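Local atomic coordinates of GH127 beta-L-arabinofuranoside (Geobacillus stearothermophilus, PDB entry 4QK0), a protein that probably hydrolyses terminal beta-L-arabinofuranosidic linkages, as a beta-L-arabinofuranosidase of glycoside hydrolase family 127. Residues A[260-265]-A[297-302]. Numbering follows the deposited sequence.
Sequences KQAVGH and ENVTKR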
loop_
_atom_site.group_PDB
_atom_site.type_symbol
_atom_site.label_atom_id
_atom_site.label_comp_id
_atom_site.label_asym_id
_atom_site.label_seq_id
_atom_site.Cartn_x
_atom_site.Cartn_y
_atom_site.Cartn_z
ATOM N N LYS A 260 21.372 -11.260 10.631
ATOM C CA LYS A 260 20.714 -11.108 11.910
ATOM C C LYS A 260 19.254 -10.693 11.819
ATOM O O LYS A 260 18.547 -10.736 12.834
ATOM C CB LYS A 260 21.483 -10.090 12.748
ATOM C CG LYS A 260 22.896 -10.561 13.071
ATOM C CD LYS A 260 23.615 -9.613 14.018
ATOM C CE LYS A 260 25.124 -9.837 13.981
ATOM N NZ LYS A 260 25.469 -11.290 14.005
ATOM N N GLN A 261 18.829 -10.283 10.620
ATOM C CA GLN A 261 17.416 -10.036 10.308
ATOM C C GLN A 261 16.974 -10.844 9.139
ATOM O O GLN A 261 17.716 -11.037 8.176
ATOM C CB GLN A 261 17.133 -8.567 9.931
ATOM C CG GLN A 261 17.237 -7.591 11.084
ATOM C CD GLN A 261 18.676 -7.215 11.328
ATOM O OE1 GLN A 261 19.450 -7.108 10.388
ATOM N NE2 GLN A 261 19.035 -7.000 12.580
ATOM N N ALA A 262 15.723 -11.249 9.199
ATOM C CA ALA A 262 15.051 -11.819 8.046
ATOM C C ALA A 262 14.806 -10.719 7.038
ATOM O O ALA A 262 14.323 -9.649 7.380
ATOM C CB ALA A 262 13.741 -12.436 8.458
ATOM N N VAL A 263 15.230 -10.977 5.812
ATOM C CA VAL A 263 15.056 -10.078 4.677
ATOM C C VAL A 263 14.684 -10.899 3.454
ATOM O O VAL A 263 14.915 -12.117 3.406
ATOM C CB VAL A 263 16.331 -9.284 4.361
ATOM C CG1 VAL A 263 16.773 -8.469 5.573
ATOM C CG2 VAL A 263 17.463 -10.193 3.939
ATOM N N GLY A 264 14.175 -10.218 2.446
ATOM C CA GLY A 264 13.945 -10.784 1.152
ATOM C C GLY A 264 12.722 -11.650 1.081
ATOM O O GLY A 264 11.841 -11.582 1.907
ATOM N N HIS A 265 12.696 -12.469 0.038
ATOM C CA HIS A 265 11.572 -13.362 -0.243
ATOM C C HIS A 265 11.399 -14.350 0.901
ATOM O O HIS A 265 12.369 -15.018 1.292
ATOM C CB HIS A 265 11.899 -14.102 -1.556
ATOM C CG HIS A 265 10.763 -14.874 -2.105
ATOM N ND1 HIS A 265 10.442 -16.137 -1.664
ATOM C CD2 HIS A 265 9.845 -14.559 -3.052
ATOM C CE1 HIS A 265 9.361 -16.555 -2.298
ATOM N NE2 HIS A 265 8.977 -15.611 -3.138
ATOM N N GLU A 297 14.210 -15.584 16.516
ATOM C CA GLU A 297 13.687 -14.504 17.335
ATOM C C GLU A 297 13.269 -13.314 16.466
ATOM O O GLU A 297 12.243 -12.715 16.715
ATOM C CB GLU A 297 14.740 -14.048 18.355
ATOM C CG GLU A 297 15.006 -15.130 19.426
ATOM C CD GLU A 297 13.832 -15.343 20.394
ATOM O OE1 GLU A 297 13.488 -14.371 21.121
ATOM O OE2 GLU A 297 13.224 -16.453 20.442
ATOM N N ASN A 298 14.062 -12.973 15.446
ATOM C CA ASN A 298 13.709 -11.860 14.627
ATOM C C ASN A 298 12.389 -12.140 13.863
ATOM O O ASN A 298 11.491 -11.293 13.818
ATOM C CB ASN A 298 14.782 -11.536 13.649
ATOM C CG ASN A 298 14.456 -10.260 12.853
ATOM O OD1 ASN A 298 14.277 -10.279 11.633
ATOM N ND2 ASN A 298 14.453 -9.127 13.555
ATOM N N VAL A 299 12.273 -13.316 13.252
ATOM C CA VAL A 299 11.076 -13.628 12.459
ATOM C C VAL A 299 9.852 -13.668 13.373
ATOM O O VAL A 299 8.864 -13.012 13.090
ATOM C CB VAL A 299 11.199 -14.967 11.722
ATOM C CG1 VAL A 299 9.871 -15.367 11.162
ATOM C CG2 VAL A 299 12.193 -14.846 10.623
ATOM N N THR A 300 9.944 -14.391 14.481
ATOM C CA THR A 300 8.770 -14.762 15.220
ATOM C C THR A 300 8.413 -13.725 16.263
ATOM O O THR A 300 7.299 -13.733 16.739
ATOM C CB THR A 300 8.900 -16.144 15.929
ATOM O OG1 THR A 300 9.939 -16.105 16.910
ATOM C CG2 THR A 300 9.184 -17.188 14.944
ATOM N N LYS A 301 9.350 -12.891 16.662
ATOM C CA LYS A 301 9.032 -11.832 17.584
ATOM C C LYS A 301 8.945 -10.421 16.939
ATOM O O LYS A 301 8.641 -9.449 17.623
ATOM C CB LYS A 301 10.032 -11.812 18.716
ATOM C CG LYS A 301 9.844 -13.103 19.529
ATOM C CD LYS A 301 10.064 -13.067 21.041
ATOM C CE LYS A 301 9.810 -14.466 21.635
ATOM N NZ LYS A 301 10.810 -15.470 21.138
ATOM N N ARG A 302 9.304 -10.297 15.672
ATOM C CA ARG A 302 9.250 -8.985 15.031
ATOM C C ARG A 302 8.644 -8.971 13.680
ATOM O O ARG A 302 8.236 -7.917 13.282
ATOM C CB ARG A 302 10.632 -8.354 14.998
ATOM C CG ARG A 302 11.187 -8.258 16.386
ATOM C CD ARG A 302 12.351 -7.360 16.466
ATOM N NE ARG A 302 12.693 -7.063 17.850
ATOM C CZ ARG A 302 13.545 -6.100 18.194
ATOM N NH1 ARG A 302 14.100 -5.333 17.257
ATOM N NH2 ARG A 302 13.817 -5.881 19.472
#
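Asn298, near the end of helix 286-302, offers a worked example of how one buried amide can tie a loop to a helix. Its CG stands anti to the backbone N (chi1 -175°), which carries the amide across to residues 260-265. There OD1 accepts a hydrogen bond from Ala262 N at 3.0 Å; the bond is fairly straight (159°), although the donor sits above the carbonyl plane. Gln303 NE2 also donates to this OD1 and to Ala262 O, so it bridges the two partners, while Asn298 ND2 reaches Asp322 OD1.

The remaining contacts are van der Waals. Gln261 CA lies 3.4 Å from Asn298 OD1, and the Gln261 side chain, bent at chi2, crosses the asparagine obliquely with the two amide planes 84° apart. On the buried side, Ala262 CB points toward the helix and meets Val299 CG2 at 3.6 Å; Tyr273 of helix 266-283 and Phe319 touch both residues and extend this small apolar patch.

An alanine here in place of Asn298 would remove the acceptor shared by Ala262 N and Gln303 and the donor to Asp322, and would probably loosen the loop against the helix. With two donors on OD1 and Asp322 on ND2, the amide's rotation is fixed, which positions the backbone at Ala262 shortly before helix 266-283 against the C-terminal part of helix 286-302, the next helix in the GH127 catalytic domain.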